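Local coordinates for protein RNase III inhibitor (Mycobacterium tuberculosis, PDB 5M3I) that is of unknown function but belongs to the macro-domain family of compact alpha/beta proteins, at residues 95-107 and 131-145. Residues are numbered along the deposited sequence; the frame is centred on the assembly and turned at random.
Sequences APSKLAYIDAGLI and GGLDWEDVEQRLVSA
R141 and D103 both turn CG anti to their carbonyl carbons (chi1 -71° in R141), and this torsion, together with the chain of R141 extended from CG to NE, carries NE across the gap between the helices to D103. There NE donates to D103 OD1 at 2.9 Å, a salt bridge on the syn lone pair. The N-H...O angle of 132° shows a bent bond, yet the carboxylate and guanidinium planes are nearly coplanar. A second bond, from R141 NH1 to D137 O at 2.9 Å, ties the same guanidinium to the preceding turn of its own helix and so limits its rotation. Over one face of this group, offset toward its rim, sits L99 CD2, while L99 CD1 approaches D137 OD2.

Beneath the polar pair the packing is apolar. L133 reaches tip to tip toward I102, its CD1 coming 3.6 Å from I102 CG1, and its CD2 lies against the K98 backbone. Further along, L106 splits its branches: CD1 rests on R141 CB, whereas CD2 meets L142 CD2 at 3.8 Å and also touches A145 CB.

Where the loops lead into the helices, S97 N donates to G131 O at 3.0 Å, in the carbonyl plane and on a lone pair. S97 OG turns instead to T89 O, leaving L133 CD1 beside it in van der Waals contact.

The axes of 99-107 and 135-145 approach to 10.6 Å at their closest, 15° from parallel. L142 also touches I156 of strand 153-156, placing this helix on the sheet. Such neighbouring parallel helices flanking a mixed sheet are characteristic of the alpha/beta/alpha macro-domain fold.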
ATOM      1  N   ALA A  95     -17.924  -2.648   2.273  1.00104.09           N
ATOM      2  CA  ALA A  95     -17.659  -3.228   3.596  1.00 97.16           C
ATOM      3  C   ALA A  95     -16.454  -2.594   4.215  1.00 85.16           C
ATOM      4  O   ALA A  95     -15.652  -2.059   3.500  1.00 83.08           O
ATOM      5  CB  ALA A  95     -17.491  -4.745   3.503  1.00101.43           C
ATOM      6  N   PRO A  96     -16.333  -2.653   5.562  1.00 78.42           N
ATOM      7  CA  PRO A  96     -15.148  -2.110   6.200  1.00 70.71           C
ATOM      8  C   PRO A  96     -13.919  -3.009   6.133  1.00 66.82           C
ATOM      9  O   PRO A  96     -13.973  -4.167   5.684  1.00 66.20           O
ATOM     10  CB  PRO A  96     -15.566  -1.912   7.657  1.00 72.74           C
ATOM     11  CG  PRO A  96     -16.883  -2.569   7.825  1.00 77.52           C
ATOM     12  CD  PRO A  96     -17.276  -3.226   6.547  1.00 78.17           C
ATOM     13  N   SER A  97     -12.813  -2.453   6.592  1.00 62.12           N
ATOM     14  CA  SER A  97     -11.560  -3.161   6.638  1.00 61.12           C
ATOM     15  C   SER A  97     -11.552  -3.915   7.941  1.00 60.62           C
ATOM     16  O   SER A  97     -12.481  -3.775   8.705  1.00 63.29           O
ATOM     17  CB  SER A  97     -10.382  -2.199   6.552  1.00 59.24           C
ATOM     18  OG  SER A  97      -9.169  -2.939   6.495  1.00 56.81           O
ATOM     19  N   LYS A  98     -10.555  -4.788   8.120  1.00 58.56           N
ATOM     20  CA  LYS A  98     -10.349  -5.532   9.358  1.00 57.92           C
ATOM     21  C   LYS A  98      -8.894  -5.740   9.621  1.00 58.07           C
ATOM     22  O   LYS A  98      -8.066  -5.820   8.686  1.00 57.64           O
ATOM     23  CB  LYS A  98     -11.030  -6.889   9.256  1.00 61.83           C
ATOM     24  CG  LYS A  98     -12.533  -6.732   9.124  1.00 63.69           C
ATOM     25  CD  LYS A  98     -13.281  -8.014   9.297  1.00 70.20           C
ATOM     26  CE  LYS A  98     -14.778  -7.722   9.483  1.00 70.98           C
ATOM     27  NZ  LYS A  98     -15.518  -8.966   9.220  1.00 73.96           N
ATOM     28  N   LEU A  99      -8.558  -5.843  10.891  1.00 59.75           N
ATOM     29  CA  LEU A  99      -7.182  -6.047  11.325  1.00 60.97           C
ATOM     30  C   LEU A  99      -6.563  -7.300  10.760  1.00 60.63           C
ATOM     31  O   LEU A  99      -5.387  -7.286  10.353  1.00 61.60           O
ATOM     32  CB  LEU A  99      -7.070  -6.029  12.853  1.00 63.39           C
ATOM     33  CG  LEU A  99      -7.185  -4.597  13.427  1.00 63.88           C
ATOM     34  CD1 LEU A  99      -7.331  -4.618  14.941  1.00 67.83           C
ATOM     35  CD2 LEU A  99      -6.014  -3.704  13.048  1.00 62.53           C
ATOM     36  N   ALA A 100      -7.365  -8.342  10.659  1.00 61.76           N
ATOM     37  CA  ALA A 100      -6.931  -9.600  10.020  1.00 61.98           C
ATOM     38  C   ALA A 100      -6.489  -9.415   8.547  1.00 60.73           C
ATOM     39  O   ALA A 100      -5.578 -10.095   8.096  1.00 59.06           O
ATOM     40  CB  ALA A 100      -8.014 -10.647  10.114  1.00 63.52           C
ATOM     41  N   TYR A 101      -7.123  -8.490   7.822  1.00 60.30           N
ATOM     42  CA  TYR A 101      -6.725  -8.183   6.463  1.00 59.90           C
ATOM     43  C   TYR A 101      -5.338  -7.491   6.394  1.00 56.98           C
ATOM     44  O   TYR A 101      -4.593  -7.661   5.432  1.00 53.88           O
ATOM     45  CB  TYR A 101      -7.758  -7.280   5.799  1.00 61.62           C
ATOM     46  CG  TYR A 101      -9.199  -7.795   5.708  1.00 61.15           C
ATOM     47  CD1 TYR A 101      -9.559  -9.131   5.988  1.00 61.69           C
ATOM     48  CD2 TYR A 101     -10.189  -6.930   5.258  1.00 59.98           C
ATOM     49  CE1 TYR A 101     -10.901  -9.555   5.853  1.00 64.51           C
ATOM     50  CE2 TYR A 101     -11.513  -7.331   5.135  1.00 64.34           C
ATOM     51  CZ  TYR A 101     -11.867  -8.634   5.430  1.00 65.11           C
ATOM     52  OH  TYR A 101     -13.176  -8.936   5.247  1.00 74.26           O
ATOM     53  N   ILE A 102      -5.055  -6.681   7.416  1.00 55.14           N
ATOM     54  CA  ILE A 102      -3.835  -5.932   7.505  1.00 54.22           C
ATOM     55  C   ILE A 102      -2.731  -6.925   7.875  1.00 54.54           C
ATOM     56  O   ILE A 102      -1.632  -6.897   7.290  1.00 54.34           O
ATOM     57  CB  ILE A 102      -3.931  -4.753   8.518  1.00 53.33           C
ATOM     58  CG1 ILE A 102      -5.097  -3.787   8.189  1.00 55.15           C
ATOM     59  CG2 ILE A 102      -2.640  -3.942   8.593  1.00 53.10           C
ATOM     60  CD1 ILE A 102      -5.182  -3.292   6.779  1.00 52.47           C
ATOM     61  N   ASP A 103      -2.996  -7.776   8.854  1.00 58.71           N
ATOM     62  CA  ASP A 103      -2.020  -8.834   9.245  1.00 59.09           C
ATOM     63  C   ASP A 103      -1.608  -9.668   8.051  1.00 55.38           C
ATOM     64  O   ASP A 103      -0.443  -9.890   7.831  1.00 55.40           O
ATOM     65  CB  ASP A 103      -2.592  -9.716  10.340  1.00 65.48           C
ATOM     66  CG  ASP A 103      -2.789  -8.966  11.664  1.00 69.53           C
ATOM     67  OD1 ASP A 103      -2.229  -7.863  11.840  1.00 67.46           O
ATOM     68  OD2 ASP A 103      -3.481  -9.506  12.565  1.00 77.53           O
ATOM     69  N   ALA A 104      -2.585 -10.089   7.267  1.00 55.35           N
ATOM     70  CA  ALA A 104      -2.321 -10.992   6.155  1.00 55.88           C
ATOM     71  C   ALA A 104      -1.578 -10.271   5.034  1.00 54.40           C
ATOM     72  O   ALA A 104      -0.631 -10.801   4.465  1.00 56.19           O
ATOM     73  CB  ALA A 104      -3.618 -11.637   5.642  1.00 55.47           C
ATOM     74  N   GLY A 105      -2.000  -9.065   4.720  1.00 52.37           N
ATOM     75  CA  GLY A 105      -1.292  -8.260   3.737  1.00 50.73           C
ATOM     76  C   GLY A 105       0.162  -7.916   4.082  1.00 49.95           C
ATOM     77  O   GLY A 105       1.023  -7.915   3.196  1.00 48.03           O
ATOM     78  N   LEU A 106       0.433  -7.638   5.343  1.00 49.31           N
ATOM     79  CA  LEU A 106       1.767  -7.276   5.763  1.00 52.57           C
ATOM     80  C   LEU A 106       2.725  -8.409   5.524  1.00 54.72           C
ATOM     81  O   LEU A 106       3.870  -8.171   5.102  1.00 57.75           O
ATOM     82  CB  LEU A 106       1.803  -6.834   7.247  1.00 53.59           C
ATOM     83  CG  LEU A 106       1.167  -5.448   7.468  1.00 53.59           C
ATOM     84  CD1 LEU A 106       0.973  -5.192   8.960  1.00 58.97           C
ATOM     85  CD2 LEU A 106       1.985  -4.336   6.901  1.00 52.15           C
ATOM     86  N   ILE A 107       2.269  -9.635   5.746  1.00 55.04           N
ATOM     87  CA  ILE A 107       3.100 -10.774   5.457  1.00 57.30           C
ATOM     88  C   ILE A 107       3.577 -10.694   4.000  1.00 54.89           C
ATOM     89  O   ILE A 107       4.770 -10.835   3.737  1.00 53.87           O
ATOM     90  CB  ILE A 107       2.369 -12.117   5.731  1.00 62.65           C
ATOM     91  CG1 ILE A 107       2.140 -12.305   7.249  1.00 65.27           C
ATOM     92  CG2 ILE A 107       3.202 -13.297   5.188  1.00 63.48           C
ATOM     93  CD1 ILE A 107       1.231 -13.481   7.632  1.00 66.83           C
ATOM     94  N   GLY A 131     -11.691   2.648   5.961  1.00 82.18           N
ATOM     95  CA  GLY A 131     -11.924   1.296   6.449  1.00 74.84           C
ATOM     96  C   GLY A 131     -12.386   1.143   7.884  1.00 73.33           C
ATOM     97  O   GLY A 131     -12.749   0.043   8.281  1.00 72.77           O
ATOM     98  N   GLY A 132     -12.352   2.224   8.664  1.00 71.82           N
ATOM     99  CA  GLY A 132     -12.792   2.228  10.049  1.00 69.37           C
ATOM    100  C   GLY A 132     -11.877   1.612  11.098  1.00 67.55           C
ATOM    101  O   GLY A 132     -12.336   1.360  12.207  1.00 66.08           O
ATOM    102  N   LEU A 133     -10.596   1.371  10.805  1.00 64.41           N
ATOM    103  CA  LEU A 133      -9.663   0.796  11.828  1.00 63.56           C
ATOM    104  C   LEU A 133      -9.044   1.882  12.745  1.00 62.94           C
ATOM    105  O   LEU A 133      -9.009   3.047  12.393  1.00 61.80           O
ATOM    106  CB  LEU A 133      -8.546  -0.010  11.140  1.00 64.05           C
ATOM    107  CG  LEU A 133      -9.017  -1.122  10.184  1.00 63.85           C
ATOM    108  CD1 LEU A 133      -7.842  -1.855   9.583  1.00 60.39           C
ATOM    109  CD2 LEU A 133      -9.944  -2.105  10.876  1.00 65.89           C
ATOM    110  N   ASP A 134      -8.556   1.472  13.905  1.00 65.32           N
ATOM    111  CA  ASP A 134      -7.866   2.359  14.835  1.00 68.71           C
ATOM    112  C   ASP A 134      -6.400   2.571  14.420  1.00 67.10           C
ATOM    113  O   ASP A 134      -5.661   1.591  14.203  1.00 66.04           O
ATOM    114  CB  ASP A 134      -7.904   1.725  16.216  1.00 75.26           C
ATOM    115  CG  ASP A 134      -7.709   2.724  17.332  1.00 81.02           C
ATOM    116  OD1 ASP A 134      -6.748   3.509  17.285  1.00 84.05           O
ATOM    117  OD2 ASP A 134      -8.533   2.723  18.277  1.00 85.66           O
ATOM    118  N   TRP A 135      -5.968   3.831  14.308  1.00 65.04           N
ATOM    119  CA  TRP A 135      -4.595   4.152  13.859  1.00 63.28           C
ATOM    120  C   TRP A 135      -3.541   3.445  14.695  1.00 62.59           C
ATOM    121  O   TRP A 135      -2.620   2.820  14.185  1.00 60.76           O
ATOM    122  CB  TRP A 135      -4.340   5.666  13.866  1.00 62.86           C
ATOM    123  CG  TRP A 135      -2.851   6.105  13.633  1.00 62.56           C
ATOM    124  CD1 TRP A 135      -2.140   7.023  14.355  1.00 63.57           C
ATOM    125  CD2 TRP A 135      -1.977   5.657  12.603  1.00 58.85           C
ATOM    126  NE1 TRP A 135      -0.875   7.158  13.849  1.00 60.67           N
ATOM    127  CE2 TRP A 135      -0.753   6.324  12.772  1.00 59.58           C
ATOM    128  CE3 TRP A 135      -2.114   4.765  11.540  1.00 59.30           C
ATOM    129  CZ2 TRP A 135       0.331   6.115  11.929  1.00 56.75           C
ATOM    130  CZ3 TRP A 135      -1.035   4.541  10.725  1.00 57.24           C
ATOM    131  CH2 TRP A 135       0.170   5.230  10.915  1.00 57.39           C
ATOM    132  N   GLU A 136      -3.672   3.572  15.989  1.00 62.89           N
ATOM    133  CA  GLU A 136      -2.654   3.081  16.889  1.00 62.62           C
ATOM    134  C   GLU A 136      -2.480   1.586  16.690  1.00 62.95           C
ATOM    135  O   GLU A 136      -1.361   1.069  16.805  1.00 65.28           O
ATOM    136  CB  GLU A 136      -3.018   3.440  18.330  1.00 65.85           C
ATOM    137  CG  GLU A 136      -1.961   3.094  19.334  1.00 68.58           C
ATOM    138  CD  GLU A 136      -2.299   3.561  20.731  1.00 73.89           C
ATOM    139  OE1 GLU A 136      -3.198   4.424  20.926  1.00 77.02           O
ATOM    140  OE2 GLU A 136      -1.653   3.043  21.657  1.00 81.01           O
ATOM    141  N   ASP A 137      -3.569   0.874  16.388  1.00 64.08           N
ATOM    142  CA  ASP A 137      -3.496  -0.569  16.135  1.00 64.31           C
ATOM    143  C   ASP A 137      -2.673  -0.879  14.879  1.00 62.51           C
ATOM    144  O   ASP A 137      -1.884  -1.824  14.868  1.00 63.20           O
ATOM    145  CB  ASP A 137      -4.897  -1.172  15.933  1.00 66.83           C
ATOM    146  CG  ASP A 137      -5.693  -1.288  17.218  1.00 72.54           C
ATOM    147  OD1 ASP A 137      -5.080  -1.227  18.323  1.00 78.29           O
ATOM    148  OD2 ASP A 137      -6.916  -1.498  17.123  1.00 72.11           O
ATOM    149  N   VAL A 138      -2.987  -0.150  13.814  1.00 58.75           N
ATOM    150  CA  VAL A 138      -2.374  -0.324  12.520  1.00 55.85           C
ATOM    151  C   VAL A 138      -0.923   0.145  12.578  1.00 54.89           C
ATOM    152  O   VAL A 138      -0.038  -0.568  12.127  1.00 53.94           O
ATOM    153  CB  VAL A 138      -3.114   0.473  11.450  1.00 57.44           C
ATOM    154  CG1 VAL A 138      -2.371   0.404  10.107  1.00 59.34           C
ATOM    155  CG2 VAL A 138      -4.538  -0.052  11.283  1.00 56.82           C
ATOM    156  N   GLU A 139      -0.662   1.263  13.239  1.00 53.96           N
ATOM    157  CA  GLU A 139       0.714   1.761  13.406  1.00 54.04           C
ATOM    158  C   GLU A 139       1.626   0.744  14.092  1.00 53.33           C
ATOM    159  O   GLU A 139       2.732   0.517  13.636  1.00 52.93           O
ATOM    160  CB  GLU A 139       0.718   3.094  14.153  1.00 55.05           C
ATOM    161  CG  GLU A 139       2.059   3.762  14.296  1.00 52.92           C
ATOM    162  CD  GLU A 139       1.996   5.021  15.143  1.00 57.57           C
ATOM    163  OE1 GLU A 139       1.716   4.911  16.364  1.00 63.14           O
ATOM    164  OE2 GLU A 139       2.194   6.123  14.588  1.00 54.29           O
ATOM    165  N   GLN A 140       1.137   0.084  15.139  1.00 58.03           N
ATOM    166  CA  GLN A 140       1.885  -1.014  15.791  1.00 60.51           C
ATOM    167  C   GLN A 140       2.278  -2.088  14.800  1.00 57.28           C
ATOM    168  O   GLN A 140       3.416  -2.520  14.778  1.00 59.17           O
ATOM    169  CB  GLN A 140       1.082  -1.680  16.893  1.00 63.28           C
ATOM    170  CG  GLN A 140       1.035  -0.878  18.169  1.00 68.26           C
ATOM    171  CD  GLN A 140      -0.081  -1.359  19.123  1.00 72.13           C
ATOM    172  OE1 GLN A 140      -0.540  -2.524  19.033  1.00 73.20           O
ATOM    173  NE2 GLN A 140      -0.559  -0.457  19.986  1.00 69.81           N
ATOM    174  N   ARG A 141       1.319  -2.525  14.007  1.00 57.30           N
ATOM    175  CA  ARG A 141       1.569  -3.604  13.066  1.00 56.91           C
ATOM    176  C   ARG A 141       2.530  -3.184  11.979  1.00 54.67           C
ATOM    177  O   ARG A 141       3.418  -3.944  11.612  1.00 57.85           O
ATOM    178  CB  ARG A 141       0.283  -4.119  12.473  1.00 55.94           C
ATOM    179  CG  ARG A 141      -0.535  -4.899  13.481  1.00 58.02           C
ATOM    180  CD  ARG A 141      -1.991  -4.977  13.049  1.00 57.71           C
ATOM    181  NE  ARG A 141      -2.735  -5.888  13.907  1.00 61.82           N
ATOM    182  CZ  ARG A 141      -3.141  -5.606  15.143  1.00 63.46           C
ATOM    183  NH1 ARG A 141      -2.897  -4.432  15.698  1.00 64.48           N
ATOM    184  NH2 ARG A 141      -3.802  -6.511  15.836  1.00 65.71           N
ATOM    185  N   LEU A 142       2.376  -1.985  11.488  1.00 54.03           N
ATOM    186  CA  LEU A 142       3.275  -1.476  10.477  1.00 53.30           C
ATOM    187  C   LEU A 142       4.699  -1.428  10.998  1.00 54.25           C
ATOM    188  O   LEU A 142       5.622  -1.897  10.298  1.00 50.47           O
ATOM    189  CB  LEU A 142       2.873  -0.087  10.004  1.00 54.03           C
ATOM    190  CG  LEU A 142       1.669   0.003   9.083  1.00 55.12           C
ATOM    191  CD1 LEU A 142       1.298   1.459   8.838  1.00 54.37           C
ATOM    192  CD2 LEU A 142       1.972  -0.649   7.752  1.00 58.03           C
ATOM    193  N   VAL A 143       4.883  -0.903  12.208  1.00 51.17           N
ATOM    194  CA  VAL A 143       6.225  -0.740  12.762  1.00 53.03           C
ATOM    195  C   VAL A 143       6.836  -2.114  12.930  1.00 55.01           C
ATOM    196  O   VAL A 143       7.984  -2.325  12.579  1.00 55.84           O
ATOM    197  CB  VAL A 143       6.199   0.055  14.091  1.00 55.44           C
ATOM    198  CG1 VAL A 143       7.498  -0.055  14.845  1.00 58.22           C
ATOM    199  CG2 VAL A 143       5.913   1.517  13.813  1.00 57.08           C
ATOM    200  N   SER A 144       6.056  -3.045  13.477  1.00 57.63           N
ATOM    201  CA  SER A 144       6.485  -4.455  13.691  1.00 58.40           C
ATOM    202  C   SER A 144       6.921  -5.098  12.411  1.00 56.34           C
ATOM    203  O   SER A 144       7.978  -5.700  12.355  1.00 57.26           O
ATOM    204  CB  SER A 144       5.317  -5.277  14.282  1.00 61.75           C
ATOM    205  OG  SER A 144       5.203  -4.972  15.639  1.00 63.43           O
ATOM    206  N   ALA A 145       6.127  -4.923  11.373  1.00 53.57           N
ATOM    207  CA  ALA A 145       6.461  -5.541  10.101  1.00 56.33           C
ATOM    208  C   ALA A 145       7.810  -5.034   9.545  1.00 56.46           C
ATOM    209  O   ALA A 145       8.631  -5.822   9.099  1.00 53.81           O
ATOM    210  CB  ALA A 145       5.341  -5.332   9.098  1.00 54.55           C
TER